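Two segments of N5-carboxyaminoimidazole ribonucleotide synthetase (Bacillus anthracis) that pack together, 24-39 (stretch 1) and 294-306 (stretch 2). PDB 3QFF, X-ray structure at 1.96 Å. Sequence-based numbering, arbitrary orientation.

Stretch 1 24-39: QLGRMMALAAKEMGYK
Stretch 2 (294-306) QFGQHIRAICNLP

F295 (chi1 m, chi2 102°) is the knob at the centre, seated among L25, M28, M29 and A32. M28 (m, t, m) lays CB over one ring face, 3.4 Å from the F295 ring centroid, a CH-pi contact in which a weakly polarised CH group faces the pi electrons. The helix beginning at Q24 and the helix beginning at Q294, each bonded i to i+4 (M29 N to L25 O, 3.0 Å; I299 N to F295 O, 3.1 Å), cross at -70°, their axes approaching to 8.3 Å. The backbones approach closely: CA of M29 is 5.0 Å from CA of F295, CA of A32 5.2 Å from CA of G296, and A32 CB rests 3.7 Å from G296 N. One turn on, I299 (m, m) sets CG1 4.0 Å from A33 CB and CG2 3.8 Å from M36 CE. The CA-to-CB bond of M29 (m, t, t) points sideways, but its end comes nearer, placing CE over a face of the H298 ring (chi1 t, chi2 82°), again CH-pi, 3.7 Å from H298 NE2. Beyond the first helix, G37 turns (phi/psi 82/23°), and Y38 (m, chi2 -82°) brings OH 3.7 Å from C303 SG and 3.5 Å from L305 CD1; N304 (62/42°) precedes L305 (m, t). At the polar edge M36 CE (m, t, m) covers a face of the R300 guanidinium, 3.6 Å from R300 NH1, which donates to G296 O at 3.0 Å within its own helix. No hydrogen bond joins the stretches, which bury 654 Å² between them, both sides summed.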

ATOM      1  N   GLN A  24       1.274  14.993   4.691  1.00 21.85           N
ATOM      2  CA  GLN A  24       1.614  13.622   4.291  1.00 22.14           C
ATOM      3  C   GLN A  24       0.917  12.537   5.127  1.00 21.73           C
ATOM      4  O   GLN A  24       0.642  11.458   4.634  1.00 21.85           O
ATOM      5  CB  GLN A  24       3.128  13.411   4.283  1.00 22.42           C
ATOM      6  CG  GLN A  24       3.821  13.560   5.629  1.00 23.55           C
ATOM      7  CD  GLN A  24       4.266  14.988   5.938  1.00 25.16           C
ATOM      8  OE1 GLN A  24       3.753  15.955   5.376  1.00 25.37           O
ATOM      9  NE2 GLN A  24       5.210  15.118   6.870  1.00 24.70           N
ATOM     10  N   LEU A  25       0.634  12.818   6.390  1.00 21.31           N
ATOM     11  CA  LEU A  25      -0.016  11.820   7.238  1.00 21.64           C
ATOM     12  C   LEU A  25      -1.439  11.601   6.767  1.00 21.48           C
ATOM     13  O   LEU A  25      -1.909  10.470   6.724  1.00 21.29           O
ATOM     14  CB  LEU A  25       0.012  12.241   8.713  1.00 21.78           C
ATOM     15  CG  LEU A  25       1.407  12.499   9.293  1.00 21.30           C
ATOM     16  CD1 LEU A  25       1.276  12.904  10.755  1.00 21.35           C
ATOM     17  CD2 LEU A  25       2.330  11.263   9.152  1.00 19.94           C
ATOM     18  N   GLY A  26      -2.110  12.695   6.417  1.00 21.31           N
ATOM     19  CA  GLY A  26      -3.398  12.631   5.736  1.00 21.61           C
ATOM     20  C   GLY A  26      -3.351  11.860   4.419  1.00 21.14           C
ATOM     21  O   GLY A  26      -4.205  11.011   4.174  1.00 21.94           O
ATOM     22  N   ARG A  27      -2.376  12.150   3.565  1.00 21.12           N
ATOM     23  CA  ARG A  27      -2.262  11.451   2.281  1.00 20.96           C
ATOM     24  C   ARG A  27      -2.103   9.937   2.473  1.00 20.51           C
ATOM     25  O   ARG A  27      -2.768   9.142   1.808  1.00 20.30           O
ATOM     26  CB  ARG A  27      -1.076  12.005   1.488  1.00 20.79           C
ATOM     27  CG  ARG A  27      -0.772  11.271   0.169  1.00 22.04           C
ATOM     28  CD  ARG A  27       0.550  11.808  -0.373  1.00 24.11           C
ATOM     29  NE  ARG A  27       0.963  11.250  -1.663  1.00 25.15           N
ATOM     30  CZ  ARG A  27       0.672  11.781  -2.852  1.00 26.66           C
ATOM     31  NH1 ARG A  27      -0.093  12.863  -2.940  1.00 26.43           N
ATOM     32  NH2 ARG A  27       1.133  11.208  -3.966  1.00 26.91           N
ATOM     33  N   MET A  28      -1.229   9.550   3.389  1.00 20.58           N
ATOM     34  CA  MET A  28      -0.995   8.129   3.636  1.00 21.40           C
ATOM     35  C   MET A  28      -2.178   7.401   4.298  1.00 21.25           C
ATOM     36  O   MET A  28      -2.446   6.238   3.968  1.00 21.84           O
ATOM     37  CB  MET A  28       0.313   7.926   4.392  1.00 21.18           C
ATOM     38  CG  MET A  28       1.514   8.135   3.474  1.00 23.81           C
ATOM     39  SD  MET A  28       3.101   7.989   4.293  1.00 26.34           S
ATOM     40  CE  MET A  28       3.221   9.506   5.250  1.00 25.52           C
ATOM     41  N   MET A  29      -2.903   8.082   5.184  1.00 20.61           N
ATOM     42  CA  MET A  29      -4.164   7.525   5.731  1.00 21.11           C
ATOM     43  C   MET A  29      -5.128   7.299   4.559  1.00 20.55           C
ATOM     44  O   MET A  29      -5.821   6.277   4.469  1.00 19.39           O
ATOM     45  CB  MET A  29      -4.841   8.531   6.686  1.00 21.28           C
ATOM     46  CG  MET A  29      -4.285   8.646   8.111  1.00 25.12           C
ATOM     47  SD  MET A  29      -5.249   9.923   9.013  1.00 31.92           S
ATOM     48  CE  MET A  29      -4.311  10.110  10.531  1.00 30.77           C
ATOM     49  N   ALA A  30      -5.191   8.294   3.684  1.00 20.56           N
ATOM     50  CA  ALA A  30      -6.162   8.301   2.595  1.00 20.47           C
ATOM     51  C   ALA A  30      -5.865   7.221   1.555  1.00 20.98           C
ATOM     52  O   ALA A  30      -6.789   6.605   1.016  1.00 20.92           O
ATOM     53  CB  ALA A  30      -6.223   9.686   1.952  1.00 19.74           C
ATOM     54  N   LEU A  31      -4.580   6.985   1.290  1.00 21.71           N
ATOM     55  CA  LEU A  31      -4.165   5.893   0.397  1.00 22.47           C
ATOM     56  C   LEU A  31      -4.541   4.520   0.950  1.00 22.60           C
ATOM     57  O   LEU A  31      -5.021   3.652   0.211  1.00 22.63           O
ATOM     58  CB  LEU A  31      -2.664   5.975   0.081  1.00 22.83           C
ATOM     59  CG  LEU A  31      -2.311   7.117  -0.907  1.00 24.58           C
ATOM     60  CD1 LEU A  31      -0.830   7.440  -0.874  1.00 26.19           C
ATOM     61  CD2 LEU A  31      -2.725   6.753  -2.334  1.00 24.50           C
ATOM     62  N   ALA A  32      -4.355   4.348   2.258  1.00 22.40           N
ATOM     63  CA  ALA A  32      -4.726   3.114   2.959  1.00 22.68           C
ATOM     64  C   ALA A  32      -6.242   2.907   2.901  1.00 22.56           C
ATOM     65  O   ALA A  32      -6.733   1.787   2.692  1.00 22.39           O
ATOM     66  CB  ALA A  32      -4.257   3.200   4.436  1.00 22.98           C
ATOM     67  N   ALA A  33      -6.988   3.993   3.105  1.00 22.12           N
ATOM     68  CA  ALA A  33      -8.453   3.912   3.155  1.00 22.94           C
ATOM     69  C   ALA A  33      -9.021   3.565   1.776  1.00 22.95           C
ATOM     70  O   ALA A  33     -10.009   2.845   1.663  1.00 22.74           O
ATOM     71  CB  ALA A  33      -9.033   5.230   3.653  1.00 22.54           C
ATOM     72  N   LYS A  34      -8.382   4.103   0.741  1.00 23.78           N
ATOM     73  CA  LYS A  34      -8.809   3.910  -0.643  1.00 25.46           C
ATOM     74  C   LYS A  34      -8.675   2.435  -1.062  1.00 25.85           C
ATOM     75  O   LYS A  34      -9.515   1.924  -1.799  1.00 25.11           O
ATOM     76  CB  LYS A  34      -8.001   4.829  -1.559  1.00 26.26           C
ATOM     77  CG  LYS A  34      -8.835   5.692  -2.506  1.00 30.87           C
ATOM     78  CD  LYS A  34      -9.330   6.952  -1.832  1.00 35.73           C
ATOM     79  CE  LYS A  34      -9.831   7.969  -2.859  1.00 36.34           C
ATOM     80  NZ  LYS A  34     -11.201   7.654  -3.358  1.00 37.78           N
ATOM     81  N   GLU A  35      -7.634   1.745  -0.578  1.00 26.58           N
ATOM     82  CA  GLU A  35      -7.454   0.310  -0.892  1.00 28.11           C
ATOM     83  C   GLU A  35      -8.649  -0.508  -0.416  1.00 27.68           C
ATOM     84  O   GLU A  35      -9.035  -1.480  -1.057  1.00 27.18           O
ATOM     85  CB  GLU A  35      -6.152  -0.244  -0.296  1.00 28.84           C
ATOM     86  CG  GLU A  35      -4.917   0.243  -1.062  1.00 33.18           C
ATOM     87  CD  GLU A  35      -3.625   0.187  -0.272  1.00 41.05           C
ATOM     88  OE1 GLU A  35      -3.450  -0.751   0.551  1.00 43.21           O
ATOM     89  OE2 GLU A  35      -2.763   1.082  -0.503  1.00 44.40           O
ATOM     90  N   MET A  36      -9.236  -0.072   0.694  1.00 27.64           N
ATOM     91  CA  MET A  36     -10.368  -0.731   1.320  1.00 28.10           C
ATOM     92  C   MET A  36     -11.702  -0.173   0.836  1.00 27.42           C
ATOM     93  O   MET A  36     -12.746  -0.534   1.360  1.00 28.34           O
ATOM     94  CB  MET A  36     -10.266  -0.608   2.847  1.00 28.90           C
ATOM     95  CG  MET A  36      -9.465  -1.731   3.506  1.00 31.11           C
ATOM     96  SD  MET A  36      -9.390  -1.605   5.318  1.00 37.24           S
ATOM     97  CE  MET A  36      -8.433  -0.112   5.483  1.00 33.05           C
ATOM     98  N   GLY A  37     -11.654   0.719  -0.150  1.00 26.73           N
ATOM     99  CA  GLY A  37     -12.846   1.210  -0.821  1.00 26.15           C
ATOM    100  C   GLY A  37     -13.577   2.327  -0.103  1.00 25.58           C
ATOM    101  O   GLY A  37     -14.772   2.508  -0.323  1.00 25.96           O
ATOM    102  N   TYR A  38     -12.875   3.057   0.769  1.00 24.23           N
ATOM    103  CA  TYR A  38     -13.428   4.267   1.381  1.00 23.76           C
ATOM    104  C   TYR A  38     -13.284   5.480   0.466  1.00 23.98           C
ATOM    105  O   TYR A  38     -12.361   5.561  -0.352  1.00 23.47           O
ATOM    106  CB  TYR A  38     -12.773   4.559   2.742  1.00 23.24           C
ATOM    107  CG  TYR A  38     -13.170   3.571   3.792  1.00 21.64           C
ATOM    108  CD1 TYR A  38     -14.377   3.702   4.478  1.00 20.14           C
ATOM    109  CD2 TYR A  38     -12.356   2.470   4.079  1.00 22.47           C
ATOM    110  CE1 TYR A  38     -14.761   2.780   5.433  1.00 21.63           C
ATOM    111  CE2 TYR A  38     -12.735   1.530   5.041  1.00 22.18           C
ATOM    112  CZ  TYR A  38     -13.932   1.692   5.714  1.00 22.69           C
ATOM    113  OH  TYR A  38     -14.296   0.760   6.659  1.00 22.40           O
ATOM    114  N   LYS A  39     -14.219   6.413   0.614  1.00 24.19           N
ATOM    115  CA  LYS A  39     -14.144   7.726  -0.022  1.00 24.49           C
ATOM    116  C   LYS A  39     -13.484   8.678   0.977  1.00 23.69           C
ATOM    117  O   LYS A  39     -13.584   8.472   2.183  1.00 23.46           O
ATOM    118  CB  LYS A  39     -15.567   8.181  -0.393  1.00 25.07           C
ATOM    119  CG  LYS A  39     -15.672   9.589  -0.973  1.00 29.33           C
ATOM    120  CD  LYS A  39     -17.076   9.827  -1.589  1.00 34.69           C
ATOM    121  CE  LYS A  39     -17.267  11.303  -1.981  1.00 37.01           C
ATOM    122  NZ  LYS A  39     -18.587  11.546  -2.654  1.00 38.68           N
ATOM    123  N   GLN A 294       0.882   1.357   9.904  1.00 19.99           N
ATOM    124  CA  GLN A 294       0.213   2.198  10.900  1.00 19.47           C
ATOM    125  C   GLN A 294      -1.019   2.904  10.331  1.00 20.35           C
ATOM    126  O   GLN A 294      -1.988   3.182  11.063  1.00 19.36           O
ATOM    127  CB  GLN A 294       1.195   3.205  11.509  1.00 20.28           C
ATOM    128  CG  GLN A 294       1.703   4.274  10.545  1.00 20.13           C
ATOM    129  CD  GLN A 294       2.585   5.319  11.220  1.00 22.23           C
ATOM    130  OE1 GLN A 294       2.507   5.535  12.433  1.00 21.42           O
ATOM    131  NE2 GLN A 294       3.400   6.003  10.423  1.00 20.00           N
ATOM    132  N   PHE A 295      -0.973   3.196   9.020  1.00 20.02           N
ATOM    133  CA  PHE A 295      -2.075   3.856   8.322  1.00 20.12           C
ATOM    134  C   PHE A 295      -3.286   2.955   8.101  1.00 20.41           C
ATOM    135  O   PHE A 295      -4.434   3.360   8.390  1.00 20.35           O
ATOM    136  CB  PHE A 295      -1.583   4.501   7.001  1.00 19.68           C
ATOM    137  CG  PHE A 295      -0.492   5.515   7.220  1.00 18.36           C
ATOM    138  CD1 PHE A 295       0.846   5.204   6.975  1.00 18.16           C
ATOM    139  CD2 PHE A 295      -0.814   6.764   7.742  1.00 18.58           C
ATOM    140  CE1 PHE A 295       1.844   6.152   7.228  1.00 19.02           C
ATOM    141  CE2 PHE A 295       0.162   7.713   8.009  1.00 19.34           C
ATOM    142  CZ  PHE A 295       1.500   7.410   7.749  1.00 20.24           C
ATOM    143  N   GLY A 296      -3.044   1.752   7.578  1.00 20.71           N
ATOM    144  CA  GLY A 296      -4.109   0.742   7.491  1.00 20.58           C
ATOM    145  C   GLY A 296      -4.699   0.438   8.863  1.00 21.53           C
ATOM    146  O   GLY A 296      -5.918   0.227   8.989  1.00 21.85           O
ATOM    147  N   GLN A 297      -3.847   0.412   9.890  1.00 20.63           N
ATOM    148  CA  GLN A 297      -4.299   0.185  11.272  1.00 21.21           C
ATOM    149  C   GLN A 297      -5.182   1.311  11.784  1.00 20.69           C
ATOM    150  O   GLN A 297      -6.217   1.062  12.398  1.00 21.18           O
ATOM    151  CB  GLN A 297      -3.120  -0.030  12.239  1.00 21.30           C
ATOM    152  CG  GLN A 297      -2.393  -1.348  12.058  1.00 22.33           C
ATOM    153  CD  GLN A 297      -3.224  -2.567  12.493  1.00 25.24           C
ATOM    154  OE1 GLN A 297      -4.352  -2.771  12.032  1.00 27.27           O
ATOM    155  NE2 GLN A 297      -2.652  -3.385  13.367  1.00 23.23           N
ATOM    156  N   HIS A 298      -4.772   2.549  11.530  1.00 20.33           N
ATOM    157  CA  HIS A 298      -5.514   3.718  12.003  1.00 20.56           C
ATOM    158  C   HIS A 298      -6.925   3.749  11.406  1.00 20.38           C
ATOM    159  O   HIS A 298      -7.911   4.007  12.123  1.00 20.05           O
ATOM    160  CB  HIS A 298      -4.760   5.017  11.676  1.00 20.64           C
ATOM    161  CG  HIS A 298      -5.445   6.249  12.187  1.00 21.87           C
ATOM    162  ND1 HIS A 298      -5.329   6.682  13.490  1.00 22.45           N
ATOM    163  CD2 HIS A 298      -6.256   7.138  11.567  1.00 23.60           C
ATOM    164  CE1 HIS A 298      -6.040   7.785  13.653  1.00 25.01           C
ATOM    165  NE2 HIS A 298      -6.626   8.074  12.502  1.00 25.96           N
ATOM    166  N   ILE A 299      -7.018   3.484  10.101  1.00 20.08           N
ATOM    167  CA  ILE A 299      -8.326   3.420   9.434  1.00 20.54           C
ATOM    168  C   ILE A 299      -9.226   2.336  10.061  1.00 20.51           C
ATOM    169  O   ILE A 299     -10.388   2.607  10.406  1.00 20.87           O
ATOM    170  CB  ILE A 299      -8.201   3.223   7.895  1.00 20.65           C
ATOM    171  CG1 ILE A 299      -7.513   4.433   7.231  1.00 20.49           C
ATOM    172  CG2 ILE A 299      -9.582   2.992   7.264  1.00 21.01           C
ATOM    173  CD1 ILE A 299      -8.123   5.814   7.589  1.00 23.05           C
ATOM    174  N   ARG A 300      -8.687   1.125  10.223  1.00 20.38           N
ATOM    175  CA  ARG A 300      -9.434   0.015  10.842  1.00 20.31           C
ATOM    176  C   ARG A 300      -9.885   0.363  12.249  1.00 19.88           C
ATOM    177  O   ARG A 300     -11.001   0.042  12.618  1.00 19.73           O
ATOM    178  CB  ARG A 300      -8.606  -1.271  10.894  1.00 20.95           C
ATOM    179  CG  ARG A 300      -8.301  -1.869   9.539  1.00 22.95           C
ATOM    180  CD  ARG A 300      -7.153  -2.902   9.625  1.00 24.52           C
ATOM    181  NE  ARG A 300      -7.082  -3.722   8.417  1.00 27.77           N
ATOM    182  CZ  ARG A 300      -6.501  -3.361   7.267  1.00 31.91           C
ATOM    183  NH1 ARG A 300      -5.921  -2.176   7.139  1.00 32.62           N
ATOM    184  NH2 ARG A 300      -6.508  -4.194   6.222  1.00 32.56           N
ATOM    185  N   ALA A 301      -9.009   1.007  13.022  1.00 18.95           N
ATOM    186  CA  ALA A 301      -9.294   1.373  14.406  1.00 18.84           C
ATOM    187  C   ALA A 301     -10.482   2.334  14.541  1.00 19.46           C
ATOM    188  O   ALA A 301     -11.369   2.122  15.381  1.00 18.42           O
ATOM    189  CB  ALA A 301      -8.040   1.984  15.093  1.00 18.63           C
ATOM    190  N   ILE A 302     -10.491   3.390  13.733  1.00 19.28           N
ATOM    191  CA  ILE A 302     -11.554   4.387  13.837  1.00 20.58           C
ATOM    192  C   ILE A 302     -12.875   3.896  13.220  1.00 20.63           C
ATOM    193  O   ILE A 302     -13.952   4.325  13.637  1.00 20.69           O
ATOM    194  CB  ILE A 302     -11.147   5.765  13.259  1.00 20.21           C
ATOM    195  CG1 ILE A 302     -10.940   5.681  11.746  1.00 20.58           C
ATOM    196  CG2 ILE A 302      -9.905   6.325  14.018  1.00 21.58           C
ATOM    197  CD1 ILE A 302     -10.804   7.036  11.056  1.00 22.10           C
ATOM    198  N   CYS A 303     -12.779   3.021  12.221  1.00 20.88           N
ATOM    199  CA  CYS A 303     -13.958   2.462  11.569  1.00 21.89           C
ATOM    200  C   CYS A 303     -14.474   1.231  12.315  1.00 22.79           C
ATOM    201  O   CYS A 303     -15.531   0.693  11.969  1.00 22.60           O
ATOM    202  CB  CYS A 303     -13.664   2.092  10.107  1.00 21.88           C
ATOM    203  SG  CYS A 303     -13.335   3.494   9.010  1.00 22.99           S
ATOM    204  N   ASN A 304     -13.723   0.794  13.332  1.00 23.14           N
ATOM    205  CA  ASN A 304     -14.060  -0.383  14.140  1.00 24.12           C
ATOM    206  C   ASN A 304     -14.102  -1.675  13.314  1.00 24.12           C
ATOM    207  O   ASN A 304     -14.999  -2.503  13.453  1.00 24.62           O
ATOM    208  CB  ASN A 304     -15.364  -0.154  14.933  1.00 23.72           C
ATOM    209  CG  ASN A 304     -15.501  -1.082  16.137  1.00 25.65           C
ATOM    210  OD1 ASN A 304     -14.509  -1.599  16.660  1.00 26.38           O
ATOM    211  ND2 ASN A 304     -16.744  -1.294  16.588  1.00 25.71           N
ATOM    212  N   LEU A 305     -13.128  -1.830  12.425  1.00 24.43           N
ATOM    213  CA  LEU A 305     -12.904  -3.109  11.752  1.00 24.37           C
ATOM    214  C   LEU A 305     -11.905  -3.917  12.575  1.00 24.26           C
ATOM    215  O   LEU A 305     -11.196  -3.357  13.428  1.00 24.13           O
ATOM    216  CB  LEU A 305     -12.359  -2.879  10.341  1.00 24.84           C
ATOM    217  CG  LEU A 305     -13.083  -1.847   9.469  1.00 25.43           C
ATOM    218  CD1 LEU A 305     -12.320  -1.661   8.178  1.00 25.52           C
ATOM    219  CD2 LEU A 305     -14.543  -2.272   9.190  1.00 24.92           C
ATOM    220  N   PRO A 306     -11.836  -5.235  12.346  1.00 24.22           N
ATOM    221  CA  PRO A 306     -10.793  -5.986  13.050  1.00 23.70           C
ATOM    222  C   PRO A 306      -9.407  -5.423  12.711  1.00 23.13           C
ATOM    223  O   PRO A 306      -9.158  -5.026  11.562  1.00 22.07           O
ATOM    224  CB  PRO A 306     -10.936  -7.390  12.467  1.00 23.91           C
ATOM    225  CG  PRO A 306     -12.374  -7.468  12.037  1.00 25.01           C
ATOM    226  CD  PRO A 306     -12.601  -6.108  11.428  1.00 24.34           C
TER